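Local coordinates for protein eEF1A lysine and N-terminal methyltransferase (Homo sapiens, PDB 5WCJ) that methylates elongation factor eEF1A with S-adenosylmethionine at two sites, its C-terminal domain, seen here with S-adenosylhomocysteine, acting on the N-terminal glycine, at residues A[132-137]-A[162-167]. Residues are numbered along the deposited sequence; the frame is centred on the assembly and turned at random.
Sequences LGMSCP and LNLVCR
The carbonyl oxygen of Cys136 meets two groups where strand 158-164 runs out. Val165 N, just past its end, gives it a nearly straight hydrogen bond (2.8 Å, 172° at the hydrogen) lying in the carbonyl plane, and Leu164 CA, in the last strand residue, adds a weaker CA-H...O contact to the same oxygen at 3.4 Å. Val165 is held from its carbonyl as well, through a water that accepts from Ser135 N and donates to Val165 O, 2.7 Å from each. The site is a worked example of a loop docked on a strand end through one direct backbone hydrogen bond and one water bridge. The peptide bond between Cys136 and Pro137 is cis, and the proline ring lies against Leu162: Pro137 CG meets Leu162 CD1 at 3.8 Å, the two side chains crossing at about a right angle. In the conformer described, Met134 bends at chi3 (-76°), and its CE lies 3.6 Å from Leu164 CD1. On the Cys136 side, CB rests against Val165 CB, while SG, anti to the backbone N (chi1 -174°), comes to 3.6 Å from Asn163 ND2. Two outside bonds hold that amide's orientation, OD1 accepting from Asn196 ND2 and ND2 donating to Asp124 OD1; the Asn163 side chain lies about 6 Å from the bound S-adenosylhomocysteine. In this Rossmann-like methyltransferase domain the contact joins the loop between strand 118-123 and helix 144-152 to the C-terminal end of the adjacent parallel strand 158-164 and the residues just after it, with helix 169-182 packing on Met134 and Leu162, and strand 197-202 flanking Leu162, Asn163 and Leu164.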
# COMPACT_ATOMS: atom_id res chain seq x y z
N LEU A 132 4.08 20.01 12.00
CA LEU A 132 4.98 19.41 11.02
C LEU A 132 5.00 20.11 9.65
O LEU A 132 4.02 20.71 9.23
CB LEU A 132 4.64 17.92 10.84
N GLY A 133 6.14 20.00 8.97
CA GLY A 133 6.31 20.54 7.62
C GLY A 133 5.55 19.78 6.53
O GLY A 133 5.52 20.22 5.38
N MET A 134 5.01 18.63 6.92
CA MET A 134 4.13 17.83 6.09
C MET A 134 3.46 16.84 7.03
O MET A 134 4.01 16.46 8.06
CB MET A 134 4.90 17.10 4.98
CG MET A 134 5.95 16.14 5.49
SD MET A 134 7.12 15.59 4.26
CE MET A 134 6.11 14.40 3.39
N SER A 135 2.22 16.48 6.71
CA SER A 135 1.48 15.52 7.54
C SER A 135 1.06 14.24 6.80
O SER A 135 0.62 13.29 7.45
CB SER A 135 0.23 16.20 8.13
OG SER A 135 -0.57 16.72 7.10
N CYS A 136 1.21 14.23 5.46
CA CYS A 136 0.81 13.11 4.62
C CYS A 136 1.96 12.69 3.69
O CYS A 136 2.11 13.23 2.59
CB CYS A 136 -0.42 13.51 3.82
SG CYS A 136 -1.11 12.15 2.86
N PRO A 137 2.83 11.78 4.12
CA PRO A 137 2.91 11.23 5.47
C PRO A 137 3.69 12.18 6.39
O PRO A 137 4.35 13.10 5.90
CB PRO A 137 3.74 9.98 5.26
CG PRO A 137 4.69 10.37 4.18
CD PRO A 137 3.95 11.31 3.28
N LEU A 162 3.27 5.33 -2.08
CA LEU A 162 3.13 6.39 -1.10
C LEU A 162 2.13 7.45 -1.56
O LEU A 162 2.26 7.93 -2.68
CB LEU A 162 4.51 7.06 -0.96
CG LEU A 162 4.67 8.29 -0.09
CD1 LEU A 162 4.49 7.88 1.37
CD2 LEU A 162 6.03 8.91 -0.32
N ASN A 163 1.19 7.82 -0.70
CA ASN A 163 0.30 8.94 -0.90
C ASN A 163 1.03 10.14 -0.29
O ASN A 163 1.27 10.15 0.91
CB ASN A 163 -1.02 8.69 -0.20
CG ASN A 163 -1.98 9.87 -0.27
OD1 ASN A 163 -1.89 10.71 -1.15
ND2 ASN A 163 -2.93 9.93 0.68
N LEU A 164 1.37 11.14 -1.12
CA LEU A 164 2.14 12.34 -0.69
C LEU A 164 1.36 13.64 -0.90
O LEU A 164 0.85 13.89 -2.00
CB LEU A 164 3.44 12.42 -1.47
CG LEU A 164 4.40 13.61 -1.24
CD1 LEU A 164 5.06 13.46 0.12
CD2 LEU A 164 5.46 13.62 -2.33
N VAL A 165 1.25 14.43 0.16
CA VAL A 165 0.79 15.82 0.06
C VAL A 165 1.91 16.66 0.61
O VAL A 165 2.21 16.57 1.80
CB VAL A 165 -0.48 16.08 0.84
CG1 VAL A 165 -0.82 17.58 0.80
CG2 VAL A 165 -1.64 15.24 0.28
N CYS A 166 2.55 17.47 -0.23
CA CYS A 166 3.59 18.35 0.25
C CYS A 166 3.53 19.65 -0.54
O CYS A 166 3.98 19.70 -1.68
CB CYS A 166 4.93 17.66 0.13
SG CYS A 166 6.27 18.50 0.99
N ARG A 167 2.88 20.68 0.04
CA ARG A 167 2.77 22.00 -0.61
C ARG A 167 4.08 22.80 -0.57
O ARG A 167 4.29 23.65 -1.44
CB ARG A 167 1.63 22.81 0.01
CG ARG A 167 0.24 22.23 -0.26
CD ARG A 167 -0.87 23.13 0.27
NE ARG A 167 -2.18 22.53 0.03
CZ ARG A 167 -2.84 22.57 -1.12
NH1 ARG A 167 -2.37 23.22 -2.19
NH2 ARG A 167 -4.03 21.98 -1.20
O HOH W 1 1.14 17.01 4.25